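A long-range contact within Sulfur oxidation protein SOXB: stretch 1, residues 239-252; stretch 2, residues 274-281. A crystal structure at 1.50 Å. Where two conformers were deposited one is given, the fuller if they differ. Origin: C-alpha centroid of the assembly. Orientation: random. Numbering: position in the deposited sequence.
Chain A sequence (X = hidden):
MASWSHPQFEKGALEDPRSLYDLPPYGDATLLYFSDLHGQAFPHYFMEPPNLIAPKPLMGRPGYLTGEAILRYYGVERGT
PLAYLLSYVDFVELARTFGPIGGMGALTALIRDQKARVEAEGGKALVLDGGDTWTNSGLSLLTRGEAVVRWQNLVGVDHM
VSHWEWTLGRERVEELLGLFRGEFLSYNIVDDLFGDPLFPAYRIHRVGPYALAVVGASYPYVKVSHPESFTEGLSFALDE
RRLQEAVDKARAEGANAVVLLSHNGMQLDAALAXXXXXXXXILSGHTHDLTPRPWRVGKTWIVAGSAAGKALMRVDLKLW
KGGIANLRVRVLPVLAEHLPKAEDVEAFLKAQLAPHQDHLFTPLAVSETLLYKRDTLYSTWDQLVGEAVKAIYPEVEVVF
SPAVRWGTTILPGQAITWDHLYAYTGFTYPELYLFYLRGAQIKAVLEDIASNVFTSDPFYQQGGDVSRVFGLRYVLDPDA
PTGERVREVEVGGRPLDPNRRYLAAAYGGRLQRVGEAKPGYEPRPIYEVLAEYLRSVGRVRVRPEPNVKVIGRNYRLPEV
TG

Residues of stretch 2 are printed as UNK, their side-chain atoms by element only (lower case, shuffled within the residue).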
ATOM      1  N   ASP A 239      -3.446  20.108  -6.486  1.00 19.70           N
ATOM      2  CA  ASP A 239      -3.645  21.539  -6.693  1.00 19.49           C
ATOM      3  C   ASP A 239      -2.938  22.295  -5.573  1.00 22.48           C
ATOM      4  O   ASP A 239      -3.501  22.504  -4.496  1.00 21.87           O
ATOM      5  CB  ASP A 239      -5.146  21.842  -6.673  1.00 21.11           C
ATOM      6  CG  ASP A 239      -5.485  23.227  -7.198  1.00 27.59           C
ATOM      7  OD1 ASP A 239      -4.648  24.148  -7.071  1.00 27.38           O
ATOM      8  OD2 ASP A 239      -6.620  23.403  -7.688  1.00 30.21           O
ATOM      9  N   GLU A 240      -1.679  22.648  -5.816  1.00 20.00           N
ATOM     10  CA  GLU A 240      -0.864  23.324  -4.809  1.00 20.41           C
ATOM     11  C   GLU A 240      -1.496  24.596  -4.257  1.00 24.08           C
ATOM     12  O   GLU A 240      -1.414  24.865  -3.061  1.00 22.23           O
ATOM     13  CB  GLU A 240       0.537  23.600  -5.346  1.00 21.82           C
ATOM     14  CG  GLU A 240       1.320  22.334  -5.646  1.00 30.04           C
ATOM     15  CD  GLU A 240       2.757  22.611  -6.016  1.00 48.94           C
ATOM     16  OE1 GLU A 240       3.009  23.013  -7.168  1.00 47.28           O
ATOM     17  OE2 GLU A 240       3.637  22.414  -5.156  1.00 44.89           O
ATOM     18  N   ARG A 241      -2.141  25.365  -5.130  1.00 22.37           N
ATOM     19  CA  ARG A 241      -2.813  26.595  -4.720  1.00 22.73           C
ATOM     20  C   ARG A 241      -3.913  26.305  -3.707  1.00 25.03           C
ATOM     21  O   ARG A 241      -3.959  26.906  -2.634  1.00 24.22           O
ATOM     22  CB  ARG A 241      -3.420  27.286  -5.946  1.00 25.42           C
ATOM     23  CG  ARG A 241      -3.267  28.798  -5.967  1.00 39.10           C
ATOM     24  CD  ARG A 241      -4.260  29.425  -6.940  1.00 50.16           C
ATOM     25  NE  ARG A 241      -5.634  29.290  -6.465  1.00 61.43           N
ATOM     26  CZ  ARG A 241      -6.484  28.353  -6.877  1.00 76.18           C
ATOM     27  NH1 ARG A 241      -6.108  27.469  -7.792  1.00 64.41           N
ATOM     28  NH2 ARG A 241      -7.711  28.304  -6.377  1.00 62.69           N
ATOM     29  N   ARG A 242      -4.808  25.387  -4.060  1.00 20.43           N
ATOM     30  CA  ARG A 242      -5.913  25.012  -3.190  1.00 19.75           C
ATOM     31  C   ARG A 242      -5.395  24.452  -1.861  1.00 21.28           C
ATOM     32  O   ARG A 242      -5.975  24.699  -0.805  1.00 20.09           O
ATOM     33  CB  ARG A 242      -6.823  23.997  -3.893  1.00 22.31           C
ATOM     34  CG  ARG A 242      -8.274  24.022  -3.435  1.00 32.27           C
ATOM     35  CD  ARG A 242      -9.078  22.842  -3.986  1.00 37.51           C
ATOM     36  NE  ARG A 242      -9.420  22.984  -5.403  1.00 43.46           N
ATOM     37  CZ  ARG A 242     -10.470  23.658  -5.866  1.00 55.12           C
ATOM     38  NH1 ARG A 242     -11.279  24.296  -5.030  1.00 41.69           N
ATOM     39  NH2 ARG A 242     -10.710  23.702  -7.171  1.00 38.27           N
ATOM     40  N   LEU A 243      -4.304  23.689  -1.921  1.00 17.69           N
ATOM     41  CA  LEU A 243      -3.724  23.116  -0.705  1.00 16.29           C
ATOM     42  C   LEU A 243      -3.179  24.233   0.179  1.00 18.97           C
ATOM     43  O   LEU A 243      -3.423  24.253   1.384  1.00 18.13           O
ATOM     44  CB  LEU A 243      -2.609  22.120  -1.052  1.00 15.70           C
ATOM     45  CG  LEU A 243      -1.909  21.464   0.152  1.00 17.53           C
ATOM     46  CD1 LEU A 243      -2.893  20.829   1.136  1.00 17.08           C
ATOM     47  CD2 LEU A 243      -0.873  20.437  -0.328  1.00 17.74           C
ATOM     48  N   GLN A 244      -2.437  25.155  -0.430  1.00 17.09           N
ATOM     49  CA  GLN A 244      -1.864  26.287   0.302  1.00 17.51           C
ATOM     50  C   GLN A 244      -2.944  27.152   0.933  1.00 21.82           C
ATOM     51  O   GLN A 244      -2.811  27.591   2.073  1.00 21.32           O
ATOM     52  CB  GLN A 244      -0.990  27.145  -0.609  1.00 18.49           C
ATOM     53  CG  GLN A 244      -0.267  28.282   0.129  1.00 20.81           C
ATOM     54  CD  GLN A 244       0.723  27.775   1.172  1.00 27.49           C
ATOM     55  OE1 GLN A 244       1.862  27.435   0.847  1.00 22.48           O
ATOM     56  NE2 GLN A 244       0.298  27.747   2.434  1.00 20.51           N
ATOM     57  N   GLU A 245      -4.024  27.402   0.199  1.00 19.89           N
ATOM     58  CA  GLU A 245      -5.108  28.211   0.728  0.50 19.52           C
ATOM     59  C   GLU A 245      -5.824  27.507   1.880  1.00 22.70           C
ATOM     60  O   GLU A 245      -6.251  28.142   2.843  1.00 21.89           O
ATOM     61  CB  GLU A 245      -6.055  28.624  -0.400  0.50 20.93           C
ATOM     62  CG  GLU A 245      -5.318  29.380  -1.505  0.50 28.09           C
ATOM     63  CD  GLU A 245      -6.227  29.911  -2.597  0.50 44.24           C
ATOM     64  OE1 GLU A 245      -7.457  29.721  -2.505  0.50 30.26           O
ATOM     65  OE2 GLU A 245      -5.700  30.524  -3.552  0.50 37.31           O
ATOM     66  N   ALA A 246      -5.905  26.181   1.808  1.00 18.46           N
ATOM     67  CA  ALA A 246      -6.533  25.414   2.874  1.00 18.33           C
ATOM     68  C   ALA A 246      -5.688  25.516   4.149  1.00 20.54           C
ATOM     69  O   ALA A 246      -6.211  25.697   5.250  1.00 20.47           O
ATOM     70  CB  ALA A 246      -6.707  23.952   2.453  1.00 19.06           C
ATOM     71  N   VAL A 247      -4.376  25.369   3.997  1.00 17.35           N
ATOM     72  CA  VAL A 247      -3.466  25.470   5.130  1.00 16.16           C
ATOM     73  C   VAL A 247      -3.558  26.870   5.742  1.00 20.42           C
ATOM     74  O   VAL A 247      -3.695  27.012   6.957  1.00 18.71           O
ATOM     75  CB  VAL A 247      -2.027  25.138   4.721  1.00 18.95           C
ATOM     76  CG1 VAL A 247      -1.042  25.536   5.835  1.00 18.45           C
ATOM     77  CG2 VAL A 247      -1.894  23.661   4.360  1.00 18.22           C
ATOM     78  N   ASP A 248      -3.524  27.886   4.882  1.00 18.81           N
ATOM     79  CA  ASP A 248      -3.627  29.277   5.324  1.00 19.61           C
ATOM     80  C   ASP A 248      -4.961  29.539   6.027  1.00 23.11           C
ATOM     81  O   ASP A 248      -5.010  30.200   7.073  1.00 22.80           O
ATOM     82  CB  ASP A 248      -3.454  30.235   4.140  1.00 21.50           C
ATOM     83  CG  ASP A 248      -2.020  30.263   3.608  1.00 29.40           C
ATOM     84  OD1 ASP A 248      -1.102  29.830   4.336  1.00 29.87           O
ATOM     85  OD2 ASP A 248      -1.808  30.738   2.470  1.00 34.59           O
ATOM     86  N   LYS A 249      -6.042  29.020   5.455  1.00 18.09           N
ATOM     87  CA  LYS A 249      -7.365  29.221   6.032  1.00 17.54           C
ATOM     88  C   LYS A 249      -7.473  28.610   7.423  1.00 20.52           C
ATOM     89  O   LYS A 249      -7.993  29.237   8.347  1.00 20.15           O
ATOM     90  CB  LYS A 249      -8.455  28.677   5.105  1.00 19.96           C
ATOM     91  CG  LYS A 249      -9.874  28.980   5.570  1.00 23.31           C
ATOM     92  CD  LYS A 249     -10.903  28.422   4.595  1.00 27.89           C
ATOM     93  CE  LYS A 249     -12.305  28.474   5.182  1.00 34.29           C
ATOM     94  NZ  LYS A 249     -13.319  27.915   4.246  1.00 43.42           N
ATOM     95  N   ALA A 250      -6.966  27.391   7.588  1.00 16.14           N
ATOM     96  CA  ALA A 250      -7.000  26.744   8.892  1.00 16.14           C
ATOM     97  C   ALA A 250      -6.294  27.633   9.918  1.00 20.16           C
ATOM     98  O   ALA A 250      -6.749  27.772  11.052  1.00 20.11           O
ATOM     99  CB  ALA A 250      -6.327  25.373   8.825  1.00 16.77           C
ATOM    100  N   ARG A 251      -5.166  28.210   9.517  1.00 19.34           N
ATOM    101  CA  ARG A 251      -4.398  29.075  10.412  1.00 20.06           C
ATOM    102  C   ARG A 251      -5.131  30.379  10.703  1.00 25.99           C
ATOM    103  O   ARG A 251      -5.098  30.880  11.827  1.00 25.47           O
ATOM    104  CB  ARG A 251      -3.001  29.324   9.850  1.00 19.37           C
ATOM    105  CG  ARG A 251      -2.040  28.161  10.121  1.00 25.10           C
ATOM    106  CD  ARG A 251      -0.645  28.401   9.543  1.00 31.73           C
ATOM    107  NE  ARG A 251       0.189  27.203   9.655  1.00 29.52           N
ATOM    108  CZ  ARG A 251       0.642  26.715  10.804  1.00 41.42           C
ATOM    109  NH1 ARG A 251       0.364  27.330  11.945  1.00 31.79           N
ATOM    110  NH2 ARG A 251       1.367  25.607  10.814  1.00 27.10           N
ATOM    111  N   ALA A 252      -5.843  30.895   9.708  1.00 23.73           N
ATOM    112  CA  ALA A 252      -6.624  32.118   9.896  1.00 23.78           C
ATOM    113  C   ALA A 252      -7.798  31.866  10.836  1.00 27.76           C
ATOM    114  O   ALA A 252      -8.252  32.773  11.536  1.00 27.70           O
ATOM    115  CB  ALA A 252      -7.103  32.655   8.569  1.00 24.72           C
ATOM    116  N   UNK A 274       8.533  21.051   0.618  1.00 20.42           N
ATOM    117  CA  UNK A 274       9.461  22.090   0.174  0.50 20.77           C
ATOM    118  C   UNK A 274       8.762  23.158  -0.661  1.00 25.68           C
ATOM    119  O   UNK A 274       9.390  24.124  -1.086  1.00 27.01           O
ATOM    120  c   UNK A 274      12.544  19.893  -0.789  0.50 48.36           C
ATOM    121  o   UNK A 274      13.627  19.670  -0.210  0.50 41.35           O
ATOM    122  o   UNK A 274      12.388  19.744  -2.019  0.50 41.08           O
ATOM    123  c   UNK A 274      11.368  20.377   0.037  0.50 31.96           C
ATOM    124  c   UNK A 274      10.586  21.477  -0.659  0.50 22.24           C
ATOM    125  N   UNK A 275       7.473  22.973  -0.925  1.00 21.39           N
ATOM    126  CA  UNK A 275       6.728  23.907  -1.772  0.50 21.10           C
ATOM    127  C   UNK A 275       5.597  24.633  -1.053  1.00 25.14           C
ATOM    128  O   UNK A 275       5.275  25.779  -1.385  1.00 25.87           O
ATOM    129  c   UNK A 275       7.250  22.578  -3.903  0.50 28.48           C
ATOM    130  c   UNK A 275       6.770  22.468  -5.344  0.50 36.93           C
ATOM    131  c   UNK A 275       8.009  20.519  -6.217  0.50 60.48           C
ATOM    132  n   UNK A 275       8.004  19.277  -6.682  0.50 47.51           N
ATOM    133  n   UNK A 275       9.158  21.171  -6.094  0.50 48.96           N
ATOM    134  n   UNK A 275       6.870  21.105  -5.863  0.50 45.53           N
ATOM    135  c   UNK A 275       6.179  23.183  -3.003  0.50 20.67           C
ATOM    136  N   UNK A 276       4.975  23.950  -0.096  1.00 19.94           N
ATOM    137  CA  UNK A 276       3.860  24.503   0.669  1.00 18.78           C
ATOM    138  C   UNK A 276       4.356  25.047   1.997  1.00 21.80           C
ATOM    139  O   UNK A 276       5.149  24.394   2.685  1.00 21.78           O
ATOM    140  c   UNK A 276       2.362  22.742  -0.382  1.00 21.29           C
ATOM    141  c   UNK A 276       1.591  23.976   1.690  1.00 20.70           C
ATOM    142  c   UNK A 276       2.784  23.414   0.926  1.00 21.28           C
ATOM    143  c   UNK A 276       1.558  23.641  -1.303  1.00 23.43           C
ATOM    144  N   UNK A 277       3.868  26.228   2.370  1.00 17.45           N
ATOM    145  CA  UNK A 277       4.231  26.848   3.644  0.50 15.89           C
ATOM    146  C   UNK A 277       3.225  26.432   4.703  1.00 19.62           C
ATOM    147  O   UNK A 277       2.022  26.443   4.451  1.00 20.85           O
ATOM    148  c   UNK A 277       4.109  28.381   3.562  0.50 14.20           C
ATOM    149  c   UNK A 277       2.152  30.977   2.444  0.50 38.59           C
ATOM    150  n   UNK A 277       2.049  30.903   3.765  0.50 23.92           N
ATOM    151  c   UNK A 277       4.976  29.101   2.561  0.50 19.96           C
ATOM    152  n   UNK A 277       3.333  30.832   1.847  0.50 29.77           N
ATOM    153  c   UNK A 277       4.596  30.587   2.545  0.50 25.61           C
ATOM    154  n   UNK A 277       1.066  31.193   1.719  0.50 23.94           N
ATOM    155  N   UNK A 278       3.688  26.158   5.917  1.00 16.31           N
ATOM    156  CA  UNK A 278       2.779  25.920   7.018  1.00 16.03           C
ATOM    157  C   UNK A 278       2.324  24.517   7.358  1.00 18.57           C
ATOM    158  O   UNK A 278       1.461  24.352   8.223  1.00 18.75           O
ATOM    159  N   UNK A 279       2.876  23.507   6.690  1.00 14.59           N
ATOM    160  CA  UNK A 279       2.522  22.135   7.040  1.00 13.93           C
ATOM    161  C   UNK A 279       3.571  21.687   8.052  1.00 15.38           C
ATOM    162  O   UNK A 279       4.757  21.649   7.736  1.00 16.88           O
ATOM    163  c   UNK A 279       2.502  21.187   5.831  1.00 16.72           C
ATOM    164  c   UNK A 279       2.198  19.784   6.306  1.00 17.85           C
ATOM    165  c   UNK A 279       1.356  20.755   3.588  1.00 20.49           C
ATOM    166  c   UNK A 279       1.458  21.653   4.808  1.00 16.80           C
ATOM    167  N   UNK A 280       3.136  21.371   9.264  1.00 11.04           N
ATOM    168  CA  UNK A 280       4.060  20.988  10.323  1.00 10.89           C
ATOM    169  C   UNK A 280       4.384  19.505  10.351  1.00 13.85           C
ATOM    170  O   UNK A 280       5.493  19.109  10.696  1.00 12.75           O
ATOM    171  c   UNK A 280       3.265  22.937  11.712  1.00 15.85           C
ATOM    172  o   UNK A 280       2.112  23.331  12.000  1.00 19.30           O
ATOM    173  c   UNK A 280       3.529  21.444  11.676  1.00 12.57           C
ATOM    174  o   UNK A 280       4.182  23.704  11.333  1.00 15.20           O
ATOM    175  N   UNK A 281       3.406  18.687   9.985  1.00 10.83           N
ATOM    176  CA  UNK A 281       3.584  17.252  10.003  1.00 10.17           C
ATOM    177  C   UNK A 281       2.764  16.670   8.864  1.00 11.97           C
ATOM    178  O   UNK A 281       1.658  17.140   8.597  1.00 11.13           O
ATOM    179  c   UNK A 281       2.929  15.171  11.471  1.00 12.94           C
ATOM    180  c   UNK A 281       4.321  14.544  11.454  1.00 13.51           C
ATOM    181  c   UNK A 281       2.179  14.794  12.761  1.00 12.96           C
ATOM    182  c   UNK A 281       3.043  16.693  11.319  1.00  9.87           C
TER
HETATM  183  O   HOH W   1       2.895  27.219  -2.003  1.00 40.13           O

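Position 274 carries three carbons in an unbranched run, the third bearing two oxygens. This is a carboxylate on a two-methylene arm, and it touches nothing on the helix of stretch 1. The residue is Glu 274.

At position 275 the side chain has three carbons, a nitrogen, and then a carbon holding two more nitrogens, which is a guanidinium group. Its CB points toward the helix, and the nitrogen within the chain lies 3.6 Å from OE2 of Glu 240, completing a salt bridge at the edge of the guanidinium. The residue is Arg 275.

Position 276 has four carbons, forked at the first, with one arm two carbons long. The chain is wholly apolar and buried, and it packs against Leu 243 and Val 247; its branching at CB identifies Ile 276. Its CG1 lies 4.0 Å from CD2 of Leu 243, and its CG2 lies 4.4 Å from CG2 of Val 247.

Position 277 again shows three carbons, a nitrogen, and a carbon with two nitrogens. One terminal nitrogen approaches OD2 of Asp 248 at 3.0 Å, and the planar group spreads one face over CD of Gln 244. This is Arg 277, whose NH1 makes the closer bond of the salt bridge; NH2 adds a weak one to Asp 248 OD1 at 3.4 Å.

Position 278 has no side-chain atoms, so it is Gly 278. Its phi/psi of 92/6 would jam a CB against the preceding carbonyl oxygen, and an ideal CB would also sit only 3.0 Å from CG1 of Val 247, a clash.

Position 279 has four carbons forked at the first, one arm being two carbons long. CB points away from the helix, yet the longer arm returns to within 3.9 Å of Val 247 CG2. This is Ile 279, and the approaching atom is CG1.

At position 280, two carbons end in two oxygens, one of them 2.7 Å from NH2 of Arg 251. The short carboxylate is Asp 280, and OD2 forms the salt bridge.

Position 281 has four carbons forked at the second, out of reach of stretch 1: Leu 281.

The contact joins an apolar seam to a polar clamp. Gln 244 reads the backbone of Arg 277 twice, its OE1 accepting from N at 2.8 Å and its NE2 donating to O at 3.0 Å, while water 1 links OE1 to the carbonyl of Arg 275. Farther along the helix, Arg 251 NH2 donates to Gly 278 O at 2.9 Å, so one guanidinium holds both a carbonyl and the Asp 280 carboxylate.

Stretch 2 (274-281) ERIRGIDL
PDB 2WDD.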